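Local coordinates for protein putative sarcosine dimethylglycine methyltransferase (Galdieria sulphuraria, PDB 2O57) that probably catalyses the S-adenosylmethionine-dependent methylation of sarcosine and dimethylglycine on the route to glycine betaine, at residues A[37-42]-A[246-251]; A[71-76]-A[228-233]; A[77-82]-A[151-156]. One frame throughout, in Å; residues are numbered along the deposited sequence.

Overall arrangement
Contact 1 lies at the surface, whereas contact 2 is buried and contact 3 partly buried; contacts 2 and 3 touch, with centres about 12 Å apart, and the centre of contact 1 is about 29 Å from that of contact 2 and 31 Å from that of contact 3. Contacts 2 and 3 reach the same sheet: 71-76 lies on helix 59-76 and faces strand 226-233, outermost within the chain, while the following loop, 77-82, packs on strand 151-157. Contact 1 joins two helices, 27-40 and 235-251. The chemistry differs accordingly: contact 1 is sparse van der Waals touching around a carboxylate, contact 2 an ion pair at the interface with the second subunit, and contact 3 apolar, built on a CH-pi contact.

Contact 1 (A[37-42]-A[246-251]); sequences FHVWGG and KAELIK
With CG anti to the backbone N (chi1 -168°) and a bend at chi2 (71°), Glu-248 reaches out from helix 235-251 and lays its chain beside Val-39 and Trp-40, at the end of helix 27-40. Val-39 comes from the opposite direction, and its CG1 stops 3.8 Å from Glu-248 OE2, a van der Waals touch between a methyl and a carboxylate oxygen. The same CG1 covers a face of the neighbouring Trp-40 ring, 3.4 Å above the plane and over its centre, so this one methyl sits against both the indole and the acid. On the indole itself, CH2 of Trp-40 lies 4.0 Å from Glu-248 CG, with ring and carboxylate planes 51° apart. Neither approach is polar pairing: the charge of Glu-248 is met by Arg-252, whose NE forms a salt bridge with OE2. The geometry is sparse, since the nearest alpha carbons, Val-39 CA and Glu-248 CA, remain 8.8 Å apart and only 105 Å² is buried. Gly-41 leaves helical geometry with a positive phi, though its N still bonds Phe-37 O at 2.8 Å. Around the contact, Phe-35, one turn back on helix 27-40, packs on Glu-248 and Leu-249, and Leu-249 also meets Ile-256 of helix 253-256 and Met-268 of helix 262-280.

Contact 2 (A[71-76]-A[228-233]); sequences ASELAM and TLRTFS
Phe-232 lays the CZ end of its ring against the carboxylate of Glu-73, CZ lying 3.5 Å from Glu-73 CD, with the two planes 61° apart. The acid arrives from the opposite direction, out of helix 59-76, and a bend at chi2 swings its OE1 to Arg-230. There NH1 of Arg-230 donates to OE1 of Glu-73 over 2.7 Å in a salt bridge that uses the anti lone pair; the N-H...O angle of 139° and a tilt out of the guanidinium plane show a short but bent bond. NH1 also gives a weak bond to the backbone O of Glu-73, 3.1 Å away, so one nitrogen reaches both the carboxylate and, weakly, the main-chain oxygen. Beside it, a water links NH2 of Arg-230 weakly to the backbone O of Met-76, a selenomethionine. In the second subunit, Arg-234 forms a salt bridge with Glu-73 OE1, as Asp-236 does with Arg-230 NH2, while Trp-69 of the same chain donates to Glu-73 OE2. Cut back to alanine, this position would probably leave Arg-230 NH1, and Arg-234 of the second subunit, without their carboxylate mate. The axes of segments 71-76 and 228-233 run nearly antiparallel, at 161° and 11.1 Å apart. Leu-229 and Arg-230 both face Leu-290, a classic beta bulge in the edge strand of a 3-2-1-4-5-7-6 sheet, the order of class I (Rossmann-like) S-adenosylmethionine-dependent methyltransferases, to which this protein probably belongs; here the sheet continues into the second subunit as an antiparallel ladder.

Contact 3 (A[77-82]-A[151-156]); sequences TGVLQR and YDFIWS
In the Rossmann-like fold of this putative methyltransferase, the loop that leads from helix 59-76 into strand 85-89 packs through Val-79 and Leu-80 on Asp-152 and Phe-153 of the 151-156 segment. The central interaction is a CH-pi contact. CD2 of Leu-80 stands over one face of the Phe-153 ring, 3.6 Å from its centroid and only 12° off the ring normal, so the methyl lies over the middle of the ring; the two side chains cross at about a right angle. With CG of Phe-153 between the backbone N and the carbonyl carbon (chi1 68°), the ring is brought to Leu-80, and a nearly perpendicular chi2 turns its face to the methyl. Val-79 fills in next to the ring's root, with CG2 3.9 Å from Phe-153 CB, while its other methyl, CG1, approaches the backbone O of Asp-152 at 3.8 Å. The chain turns a corner at Asp-152, whose carboxylate is engaged outside the contact, by the backbone N of Lys-85 and the side chain of Lys-178. Behind the loop, Leu-74 of helix 59-76 touches both Val-79 and Leu-80, placing them between that helix and the strand.

The loop has its own internal ties. Gly-78, where the chain first leaves helical angles, takes a positive phi, at which a beta carbon would collide with the carbonyl O of Thr-77. Leu-80 is the centre of an inverse gamma turn, closed by a weak bond from Gln-81 N to Val-79 O at 3.0 Å. The Gln-81 side chain folds back as well: its NE2 donates to Gly-78 O over 2.9 Å at a nearly straight 168°, with that oxygen lying almost in the amide plane.

Contact 1 (A[37-42]-A[246-251])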
# COMPACT_ATOMS: atom_id res chain seq x y z
N PHE A 37 -5.30 -21.44 16.20
CA PHE A 37 -6.58 -22.12 16.14
C PHE A 37 -7.34 -22.00 17.46
O PHE A 37 -8.54 -21.86 17.47
CB PHE A 37 -6.41 -23.60 15.70
CG PHE A 37 -7.70 -24.31 15.47
CD1 PHE A 37 -8.41 -24.13 14.29
CD2 PHE A 37 -8.22 -25.15 16.45
CE1 PHE A 37 -9.64 -24.82 14.07
CE2 PHE A 37 -9.42 -25.83 16.26
CZ PHE A 37 -10.14 -25.65 15.06
N HIS A 38 -6.65 -22.08 18.59
CA HIS A 38 -7.33 -22.07 19.90
C HIS A 38 -8.10 -20.75 20.06
O HIS A 38 -9.19 -20.74 20.58
CB HIS A 38 -6.32 -22.21 21.03
CG HIS A 38 -6.91 -22.02 22.42
ND1 HIS A 38 -7.71 -22.97 23.02
CD2 HIS A 38 -6.80 -20.99 23.30
CE1 HIS A 38 -8.07 -22.54 24.22
NE2 HIS A 38 -7.53 -21.34 24.41
N VAL A 39 -7.50 -19.66 19.62
CA VAL A 39 -8.11 -18.34 19.85
C VAL A 39 -9.08 -17.96 18.74
O VAL A 39 -10.18 -17.49 19.00
CB VAL A 39 -7.02 -17.23 20.11
CG1 VAL A 39 -7.66 -15.85 20.39
CG2 VAL A 39 -6.05 -17.65 21.27
N TRP A 40 -8.68 -18.20 17.50
CA TRP A 40 -9.41 -17.69 16.33
C TRP A 40 -10.02 -18.78 15.43
O TRP A 40 -10.62 -18.47 14.38
CB TRP A 40 -8.48 -16.77 15.51
CG TRP A 40 -8.06 -15.54 16.32
CD1 TRP A 40 -8.84 -14.46 16.63
CD2 TRP A 40 -6.78 -15.30 16.91
NE1 TRP A 40 -8.12 -13.56 17.39
CE2 TRP A 40 -6.85 -14.05 17.57
CE3 TRP A 40 -5.57 -16.02 16.94
CZ2 TRP A 40 -5.76 -13.50 18.25
CZ3 TRP A 40 -4.47 -15.48 17.64
CH2 TRP A 40 -4.57 -14.23 18.27
N GLY A 41 -9.89 -20.06 15.84
CA GLY A 41 -10.58 -21.15 15.14
C GLY A 41 -10.21 -21.22 13.66
O GLY A 41 -9.06 -20.98 13.24
N GLY A 42 -11.18 -21.57 12.84
CA GLY A 42 -10.92 -21.82 11.44
C GLY A 42 -11.02 -20.60 10.57
O GLY A 42 -10.99 -20.73 9.34
N LYS A 246 1.93 -11.36 20.59
CA LYS A 246 2.70 -11.67 21.79
C LYS A 246 1.90 -11.43 23.07
O LYS A 246 2.00 -12.21 24.02
CB LYS A 246 4.02 -10.88 21.84
CG LYS A 246 4.96 -11.35 22.96
CD LYS A 246 6.37 -10.68 22.88
CE LYS A 246 6.24 -9.25 23.25
NZ LYS A 246 6.16 -9.14 24.76
N ALA A 247 1.13 -10.33 23.09
CA ALA A 247 0.27 -10.02 24.24
C ALA A 247 -0.77 -11.13 24.43
O ALA A 247 -1.03 -11.55 25.55
CB ALA A 247 -0.43 -8.64 24.02
N GLU A 248 -1.40 -11.57 23.35
CA GLU A 248 -2.38 -12.68 23.42
C GLU A 248 -1.76 -14.00 23.88
O GLU A 248 -2.37 -14.75 24.66
CB GLU A 248 -3.10 -12.87 22.07
CG GLU A 248 -4.32 -13.81 22.21
CD GLU A 248 -5.49 -13.17 22.97
OE1 GLU A 248 -5.51 -11.93 23.20
OE2 GLU A 248 -6.38 -13.92 23.38
N LEU A 249 -0.54 -14.28 23.44
CA LEU A 249 0.16 -15.50 23.85
C LEU A 249 0.40 -15.47 25.39
O LEU A 249 0.24 -16.48 26.10
CB LEU A 249 1.48 -15.62 23.08
CG LEU A 249 2.49 -16.71 23.50
CD1 LEU A 249 1.81 -18.09 23.33
CD2 LEU A 249 3.77 -16.67 22.69
N ILE A 250 0.78 -14.30 25.89
CA ILE A 250 1.01 -14.14 27.35
C ILE A 250 -0.32 -14.28 28.09
O ILE A 250 -0.42 -15.00 29.10
CB ILE A 250 1.74 -12.79 27.64
CG1 ILE A 250 3.20 -12.92 27.18
CG2 ILE A 250 1.62 -12.42 29.14
CD1 ILE A 250 3.96 -11.55 27.09
N LYS A 251 -1.36 -13.64 27.56
CA LYS A 251 -2.69 -13.71 28.16
C LYS A 251 -3.17 -15.16 28.34
O LYS A 251 -3.76 -15.52 29.38
CB LYS A 251 -3.69 -12.97 27.29
CG LYS A 251 -5.12 -13.05 27.80
CD LYS A 251 -6.04 -11.98 27.22
CE LYS A 251 -7.44 -12.11 27.85
NZ LYS A 251 -8.52 -11.56 26.96

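Contact 2 (A[71-76]-A[228-233])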
# COMPACT_ATOMS: atom_id res chain seq x y z
N ALA A 71 -8.71 -7.62 -0.82
CA ALA A 71 -9.80 -7.96 -1.72
C ALA A 71 -10.21 -6.71 -2.52
O ALA A 71 -10.48 -6.79 -3.70
CB ALA A 71 -10.96 -8.54 -0.96
N SER A 72 -10.22 -5.55 -1.87
CA SER A 72 -10.55 -4.31 -2.56
C SER A 72 -9.52 -3.97 -3.64
O SER A 72 -9.89 -3.55 -4.73
CB SER A 72 -10.71 -3.16 -1.55
OG SER A 72 -11.03 -1.94 -2.21
N GLU A 73 -8.23 -4.19 -3.36
CA GLU A 73 -7.16 -3.92 -4.32
C GLU A 73 -7.36 -4.86 -5.52
O GLU A 73 -7.38 -4.41 -6.65
CB GLU A 73 -5.76 -4.11 -3.68
CG GLU A 73 -5.45 -3.10 -2.51
CD GLU A 73 -5.14 -1.71 -2.98
OE1 GLU A 73 -4.93 -1.50 -4.20
OE2 GLU A 73 -5.10 -0.80 -2.14
N LEU A 74 -7.58 -6.14 -5.24
CA LEU A 74 -7.82 -7.13 -6.28
C LEU A 74 -9.08 -6.79 -7.11
O LEU A 74 -9.06 -6.93 -8.33
CB LEU A 74 -7.97 -8.50 -5.64
CG LEU A 74 -7.73 -9.75 -6.50
CD1 LEU A 74 -6.44 -9.65 -7.32
CD2 LEU A 74 -7.66 -10.98 -5.55
N ALA A 75 -10.15 -6.37 -6.45
CA ALA A 75 -11.41 -6.05 -7.15
C ALA A 75 -11.25 -4.91 -8.17
O ALA A 75 -11.87 -4.92 -9.27
CB ALA A 75 -12.53 -5.72 -6.15
N MSE A 76 -10.40 -3.93 -7.82
CA MSE A 76 -10.12 -2.78 -8.71
C MSE A 76 -9.49 -3.24 -10.03
O MSE A 76 -9.58 -2.54 -11.03
CB MSE A 76 -9.22 -1.72 -8.02
CG MSE A 76 -9.87 -1.03 -6.81
SE MSE A 76 -11.30 0.12 -7.36
CE MSE A 76 -10.27 1.74 -7.68
N THR A 228 4.58 -5.86 -12.08
CA THR A 228 4.18 -5.41 -10.76
C THR A 228 3.30 -4.18 -10.96
O THR A 228 3.74 -3.15 -11.53
CB THR A 228 5.39 -5.08 -9.88
OG1 THR A 228 6.15 -6.28 -9.65
CG2 THR A 228 4.91 -4.54 -8.55
N LEU A 229 2.05 -4.31 -10.56
CA LEU A 229 1.05 -3.24 -10.67
C LEU A 229 1.17 -2.22 -9.56
O LEU A 229 1.06 -1.02 -9.80
CB LEU A 229 -0.36 -3.81 -10.61
CG LEU A 229 -0.81 -4.79 -11.70
CD1 LEU A 229 -2.30 -5.17 -11.51
CD2 LEU A 229 -0.62 -4.20 -13.10
N ARG A 230 1.40 -2.71 -8.34
CA ARG A 230 1.52 -1.86 -7.15
C ARG A 230 2.16 -2.64 -6.00
O ARG A 230 2.06 -3.88 -5.94
CB ARG A 230 0.14 -1.33 -6.74
CG ARG A 230 -0.91 -2.41 -6.40
CD ARG A 230 -2.31 -1.84 -6.25
NE ARG A 230 -2.98 -1.74 -7.56
CZ ARG A 230 -4.27 -1.99 -7.78
NH1 ARG A 230 -5.10 -2.34 -6.80
NH2 ARG A 230 -4.75 -1.89 -9.01
N THR A 231 2.79 -1.90 -5.07
CA THR A 231 3.38 -2.47 -3.87
C THR A 231 3.10 -1.62 -2.63
O THR A 231 2.77 -0.40 -2.72
CB THR A 231 4.90 -2.72 -4.01
OG1 THR A 231 5.60 -1.48 -4.14
CG2 THR A 231 5.22 -3.57 -5.23
N PHE A 232 3.22 -2.27 -1.47
CA PHE A 232 2.85 -1.71 -0.19
C PHE A 232 3.88 -2.24 0.81
O PHE A 232 4.28 -3.41 0.75
CB PHE A 232 1.44 -2.19 0.24
CG PHE A 232 0.34 -1.90 -0.77
CD1 PHE A 232 -0.45 -0.76 -0.66
CD2 PHE A 232 0.09 -2.78 -1.83
CE1 PHE A 232 -1.47 -0.49 -1.61
CE2 PHE A 232 -0.90 -2.50 -2.78
CZ PHE A 232 -1.68 -1.37 -2.67
N SER A 233 4.35 -1.36 1.69
CA SER A 233 5.26 -1.78 2.77
C SER A 233 4.66 -1.17 4.02
O SER A 233 4.46 0.06 4.09
CB SER A 233 6.68 -1.27 2.50
OG SER A 233 7.52 -1.47 3.65
O HOH W 1 -6.99 -1.11 -11.06

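Contact 3 (A[77-82]-A[151-156])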
# COMPACT_ATOMS: atom_id res chain seq x y z
N THR A 77 -8.86 -4.43 -10.06
CA THR A 77 -8.27 -4.93 -11.32
C THR A 77 -9.29 -5.62 -12.25
O THR A 77 -8.92 -6.01 -13.37
CB THR A 77 -7.06 -5.92 -11.08
OG1 THR A 77 -7.54 -7.19 -10.63
CG2 THR A 77 -6.03 -5.31 -10.08
N GLY A 78 -10.54 -5.76 -11.81
CA GLY A 78 -11.57 -6.42 -12.62
C GLY A 78 -11.68 -7.93 -12.55
O GLY A 78 -12.63 -8.48 -13.11
N VAL A 79 -10.78 -8.60 -11.84
CA VAL A 79 -10.72 -10.08 -11.89
C VAL A 79 -11.76 -10.78 -11.02
O VAL A 79 -12.03 -11.99 -11.23
CB VAL A 79 -9.32 -10.69 -11.55
CG1 VAL A 79 -8.27 -10.31 -12.63
CG2 VAL A 79 -8.86 -10.31 -10.12
N LEU A 80 -12.38 -10.07 -10.08
CA LEU A 80 -13.27 -10.72 -9.11
C LEU A 80 -14.75 -10.77 -9.56
O LEU A 80 -15.69 -10.41 -8.84
CB LEU A 80 -13.05 -10.18 -7.67
CG LEU A 80 -11.63 -10.28 -7.05
CD1 LEU A 80 -11.58 -9.65 -5.63
CD2 LEU A 80 -11.21 -11.72 -6.98
N GLN A 81 -14.94 -11.22 -10.80
CA GLN A 81 -16.27 -11.40 -11.37
C GLN A 81 -16.90 -12.65 -10.76
O GLN A 81 -16.18 -13.54 -10.30
CB GLN A 81 -16.16 -11.52 -12.90
CG GLN A 81 -15.42 -10.35 -13.58
CD GLN A 81 -16.18 -9.02 -13.45
OE1 GLN A 81 -17.42 -9.00 -13.53
NE2 GLN A 81 -15.44 -7.92 -13.29
N ARG A 82 -18.23 -12.72 -10.75
CA ARG A 82 -18.93 -13.94 -10.38
C ARG A 82 -18.41 -15.08 -11.24
O ARG A 82 -18.21 -14.91 -12.44
CB ARG A 82 -20.44 -13.82 -10.61
CG ARG A 82 -21.08 -12.66 -9.87
CD ARG A 82 -22.59 -12.89 -9.67
NE ARG A 82 -22.84 -13.84 -8.59
CZ ARG A 82 -22.58 -13.61 -7.30
NH1 ARG A 82 -22.06 -12.45 -6.90
NH2 ARG A 82 -22.85 -14.54 -6.39
N TYR A 151 -6.16 -20.10 -13.89
CA TYR A 151 -6.75 -19.15 -12.95
C TYR A 151 -6.91 -17.72 -13.41
O TYR A 151 -6.01 -17.13 -13.97
CB TYR A 151 -6.00 -19.23 -11.60
CG TYR A 151 -6.13 -20.61 -10.98
CD1 TYR A 151 -7.32 -20.99 -10.36
CD2 TYR A 151 -5.10 -21.53 -11.07
CE1 TYR A 151 -7.48 -22.25 -9.83
CE2 TYR A 151 -5.22 -22.81 -10.54
CZ TYR A 151 -6.43 -23.17 -9.93
OH TYR A 151 -6.58 -24.43 -9.39
N ASP A 152 -8.06 -17.15 -13.10
CA ASP A 152 -8.23 -15.72 -13.26
C ASP A 152 -7.38 -14.93 -12.27
O ASP A 152 -6.96 -13.84 -12.58
CB ASP A 152 -9.70 -15.37 -13.12
CG ASP A 152 -10.54 -16.06 -14.16
OD1 ASP A 152 -10.32 -15.72 -15.34
OD2 ASP A 152 -11.34 -16.96 -13.82
N PHE A 153 -7.14 -15.50 -11.09
CA PHE A 153 -6.41 -14.81 -10.03
C PHE A 153 -5.82 -15.78 -9.00
O PHE A 153 -6.26 -16.95 -8.89
CB PHE A 153 -7.28 -13.73 -9.32
CG PHE A 153 -8.41 -14.30 -8.51
CD1 PHE A 153 -8.24 -14.57 -7.14
CD2 PHE A 153 -9.67 -14.53 -9.09
CE1 PHE A 153 -9.32 -15.10 -6.38
CE2 PHE A 153 -10.75 -15.05 -8.34
CZ PHE A 153 -10.56 -15.33 -6.97
N ILE A 154 -4.78 -15.31 -8.34
CA ILE A 154 -4.11 -15.98 -7.22
C ILE A 154 -4.12 -15.03 -6.01
O ILE A 154 -3.84 -13.81 -6.12
CB ILE A 154 -2.65 -16.39 -7.54
CG1 ILE A 154 -2.63 -17.42 -8.65
CG2 ILE A 154 -1.92 -16.93 -6.25
CD1 ILE A 154 -1.18 -17.75 -9.22
N TRP A 155 -4.38 -15.62 -4.85
CA TRP A 155 -4.41 -14.91 -3.57
C TRP A 155 -3.46 -15.69 -2.69
O TRP A 155 -3.55 -16.94 -2.61
CB TRP A 155 -5.82 -15.02 -3.01
CG TRP A 155 -6.09 -14.55 -1.57
CD1 TRP A 155 -5.86 -15.25 -0.40
CD2 TRP A 155 -6.72 -13.32 -1.18
NE1 TRP A 155 -6.31 -14.52 0.69
CE2 TRP A 155 -6.84 -13.33 0.24
CE3 TRP A 155 -7.21 -12.21 -1.90
CZ2 TRP A 155 -7.42 -12.27 0.96
CZ3 TRP A 155 -7.78 -11.14 -1.18
CH2 TRP A 155 -7.91 -11.20 0.24
N SER A 156 -2.54 -14.98 -2.03
CA SER A 156 -1.65 -15.68 -1.08
C SER A 156 -1.27 -14.74 0.07
O SER A 156 -0.59 -13.75 -0.14
CB SER A 156 -0.39 -16.16 -1.82
OG SER A 156 0.44 -16.92 -0.96